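Local atomic coordinates of periplasmic binding protein (Veillonella parvula, PDB entry 4OVK), a protein that probably captures a solute, perhaps an iron chelate or cobalamin, outside the membrane and delivers it to an ABC transporter. Residues Asn177-Leu182 with Pro231-Leu236. Numbering follows the deposited sequence. Where two conformers were deposited one is given.
Sequences NKPKVL and PDIIIL
The carboxylate of Asp232 is met at its edge: the lone pair of OD2 anti to OD1 takes the N-H of Lys180, with N to OD2 2.8 Å in a nearly straight bond (170°). Pro231 meets Leu182 CB with the CB-CG side of its ring, both atoms at 3.9 Å. Asp232 CB already points at the other segment; with CG anti to the carbonyl carbon (chi1 -58°), OD2 ends at the Lys180 amide, and Lys180 CB also lies against it. Lys180 O takes two N-H groups, Ile233 N at 3.1 Å and, in a weak bond bent to 129°, Asp232 N at 2.8 Å. Parallel pairing then continues from Leu182 N to Ile233 O (3.0 Å) and from Ile235 N to Leu182 O (2.9 Å). Val181, Ile233 and Ile235 share one face of the sheet with Pro179; Val181 CG1 reaches Ile235 CD1 at 4.0 Å, and helix 285-296 packs there through Ile296. Leu182 and Ile234 point to the opposite face. These are the two central strands of one lobe's four-stranded parallel sheet. Lys180 NZ hydrogen-bonds Trp229 O and stays 6.7 Å from Asp232 OD2, too far for a salt bridge. The carboxylate thus engages a backbone amide ahead of the regular strand pairing, and the lysine may moderate its charge.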
ATOM      1  N   ASN A 177     -17.340 -18.871  13.841  0.70 33.40           N
ATOM      2  CA  ASN A 177     -16.897 -18.104  15.032  0.70 40.40           C
ATOM      3  C   ASN A 177     -15.660 -17.187  14.835  0.70 38.03           C
ATOM      4  O   ASN A 177     -14.753 -17.137  15.669  0.70 35.48           O
ATOM      5  CB  ASN A 177     -16.728 -19.038  16.255  0.70 47.62           C
ATOM      6  CG  ASN A 177     -15.602 -20.055  16.088  0.70 48.42           C
ATOM      7  OD1 ASN A 177     -14.437 -19.689  15.909  0.70 43.65           O
ATOM      8  ND2 ASN A 177     -15.948 -21.343  16.158  0.70 53.84           N
ATOM      9  N   LYS A 178     -15.656 -16.422  13.753  1.00 30.74           N
ATOM     10  CA  LYS A 178     -14.514 -15.559  13.421  1.00 27.21           C
ATOM     11  C   LYS A 178     -14.357 -14.384  14.399  1.00 23.53           C
ATOM     12  O   LYS A 178     -15.358 -13.846  14.863  1.00 25.77           O
ATOM     13  CB  LYS A 178     -14.711 -15.018  12.011  1.00 28.56           C
ATOM     14  CG  LYS A 178     -14.842 -16.094  10.943  1.00 29.53           C
ATOM     15  CD  LYS A 178     -15.055 -15.479   9.569  1.00 35.61           C
ATOM     16  CE  LYS A 178     -16.229 -16.092   8.842  1.00 37.03           C
ATOM     17  NZ  LYS A 178     -16.473 -15.338   7.588  1.00 44.85           N
ATOM     18  N   PRO A 179     -13.105 -13.977  14.716  1.00 24.29           N
ATOM     19  CA  PRO A 179     -12.924 -12.787  15.559  1.00 24.97           C
ATOM     20  C   PRO A 179     -13.467 -11.541  14.867  1.00 23.44           C
ATOM     21  O   PRO A 179     -13.327 -11.412  13.648  1.00 23.00           O
ATOM     22  CB  PRO A 179     -11.398 -12.668  15.716  1.00 26.21           C
ATOM     23  CG  PRO A 179     -10.844 -13.977  15.297  1.00 28.70           C
ATOM     24  CD  PRO A 179     -11.818 -14.572  14.320  1.00 28.03           C
ATOM     25  N   LYS A 180     -14.091 -10.652  15.638  1.00 21.73           N
ATOM     26  CA  LYS A 180     -14.594  -9.389  15.111  1.00 20.49           C
ATOM     27  C   LYS A 180     -13.477  -8.346  15.096  1.00 19.44           C
ATOM     28  O   LYS A 180     -12.866  -8.064  16.127  1.00 19.09           O
ATOM     29  CB  LYS A 180     -15.769  -8.895  15.944  1.00 25.00           C
ATOM     30  CG  LYS A 180     -16.502  -7.720  15.314  1.00 28.94           C
ATOM     31  CD  LYS A 180     -17.684  -7.257  16.155  1.00 34.46           C
ATOM     32  CE  LYS A 180     -18.746  -8.333  16.306  1.00 34.51           C
ATOM     33  NZ  LYS A 180     -20.006  -7.738  16.817  1.00 35.44           N
ATOM     34  N   VAL A 181     -13.232  -7.775  13.917  1.00 18.16           N
ATOM     35  CA  VAL A 181     -12.078  -6.900  13.687  1.00 16.70           C
ATOM     36  C   VAL A 181     -12.542  -5.526  13.239  1.00 18.44           C
ATOM     37  O   VAL A 181     -13.380  -5.415  12.326  1.00 19.78           O
ATOM     38  CB  VAL A 181     -11.123  -7.464  12.605  1.00 17.01           C
ATOM     39  CG1 VAL A 181      -9.877  -6.598  12.482  1.00 17.31           C
ATOM     40  CG2 VAL A 181     -10.751  -8.920  12.893  1.00 17.58           C
ATOM     41  N   LEU A 182     -11.988  -4.497  13.887  1.00 16.17           N
ATOM     42  CA  LEU A 182     -12.237  -3.092  13.555  1.00 17.75           C
ATOM     43  C   LEU A 182     -10.941  -2.496  13.005  1.00 18.76           C
ATOM     44  O   LEU A 182      -9.879  -2.618  13.632  1.00 17.66           O
ATOM     45  CB  LEU A 182     -12.638  -2.315  14.806  1.00 18.85           C
ATOM     46  CG  LEU A 182     -12.977  -0.838  14.572  1.00 20.86           C
ATOM     47  CD1 LEU A 182     -14.249  -0.718  13.745  1.00 25.66           C
ATOM     48  CD2 LEU A 182     -13.119  -0.114  15.897  1.00 23.78           C
ATOM     49  N   PRO A 231     -15.400  -5.055  19.240  1.00 21.68           N
ATOM     50  CA  PRO A 231     -14.464  -5.862  18.467  1.00 19.00           C
ATOM     51  C   PRO A 231     -13.459  -6.610  19.345  1.00 19.35           C
ATOM     52  O   PRO A 231     -13.093  -6.133  20.438  1.00 19.76           O
ATOM     53  CB  PRO A 231     -13.770  -4.833  17.563  1.00 19.02           C
ATOM     54  CG  PRO A 231     -13.907  -3.543  18.281  1.00 20.90           C
ATOM     55  CD  PRO A 231     -15.225  -3.612  18.980  1.00 22.98           C
ATOM     56  N   ASP A 232     -13.074  -7.794  18.874  1.00 18.94           N
ATOM     57  CA  ASP A 232     -12.030  -8.631  19.500  1.00 18.46           C
ATOM     58  C   ASP A 232     -10.612  -8.157  19.167  1.00 18.70           C
ATOM     59  O   ASP A 232      -9.671  -8.346  19.957  1.00 19.39           O
ATOM     60  CB  ASP A 232     -12.184 -10.083  19.036  1.00 20.55           C
ATOM     61  CG  ASP A 232     -13.554 -10.669  19.370  1.00 23.97           C
ATOM     62  OD1 ASP A 232     -13.843 -10.864  20.575  1.00 28.15           O
ATOM     63  OD2 ASP A 232     -14.340 -10.938  18.425  1.00 24.92           O
ATOM     64  N   ILE A 233     -10.459  -7.570  17.979  1.00 17.57           N
ATOM     65  CA  ILE A 233      -9.165  -7.117  17.466  1.00 16.05           C
ATOM     66  C   ILE A 233      -9.358  -5.730  16.857  1.00 14.91           C
ATOM     67  O   ILE A 233     -10.373  -5.484  16.203  1.00 15.91           O
ATOM     68  CB  ILE A 233      -8.625  -8.088  16.388  1.00 16.64           C
ATOM     69  CG1 ILE A 233      -8.318  -9.458  16.998  1.00 16.87           C
ATOM     70  CG2 ILE A 233      -7.361  -7.543  15.726  1.00 16.99           C
ATOM     71  CD1 ILE A 233      -8.045 -10.548  15.976  1.00 19.23           C
ATOM     72  N   ILE A 234      -8.412  -4.826  17.108  1.00 14.25           N
ATOM     73  CA  ILE A 234      -8.429  -3.486  16.498  1.00 15.08           C
ATOM     74  C   ILE A 234      -7.095  -3.304  15.784  1.00 14.30           C
ATOM     75  O   ILE A 234      -6.041  -3.543  16.374  1.00 15.82           O
ATOM     76  CB  ILE A 234      -8.609  -2.366  17.550  1.00 17.36           C
ATOM     77  CG1 ILE A 234      -9.975  -2.481  18.245  1.00 19.02           C
ATOM     78  CG2 ILE A 234      -8.461  -0.983  16.903  1.00 17.46           C
ATOM     79  CD1 ILE A 234     -10.096  -1.646  19.515  1.00 19.76           C
ATOM     80  N   ILE A 235      -7.153  -2.933  14.506  1.00 12.69           N
ATOM     81  CA  ILE A 235      -5.974  -2.587  13.741  1.00 12.43           C
ATOM     82  C   ILE A 235      -6.012  -1.075  13.540  1.00 12.38           C
ATOM     83  O   ILE A 235      -7.055  -0.522  13.187  1.00 14.30           O
ATOM     84  CB  ILE A 235      -5.950  -3.320  12.386  1.00 13.40           C
ATOM     85  CG1 ILE A 235      -5.921  -4.846  12.620  1.00 16.65           C
ATOM     86  CG2 ILE A 235      -4.779  -2.856  11.538  1.00 16.37           C
ATOM     87  CD1 ILE A 235      -6.172  -5.622  11.371  1.00 19.14           C
ATOM     88  N   LEU A 236      -4.886  -0.417  13.803  1.00 12.81           N
ATOM     89  CA  LEU A 236      -4.767   1.032  13.673  1.00 13.54           C
ATOM     90  C   LEU A 236      -4.040   1.341  12.376  1.00 12.62           C
ATOM     91  O   LEU A 236      -2.993   0.781  12.115  1.00 12.68           O
ATOM     92  CB  LEU A 236      -3.977   1.618  14.849  1.00 13.34           C
ATOM     93  CG  LEU A 236      -4.460   1.285  16.263  1.00 14.86           C
ATOM     94  CD1 LEU A 236      -3.476   1.793  17.298  1.00 15.92           C
ATOM     95  CD2 LEU A 236      -5.837   1.857  16.529  1.00 16.36           C
TER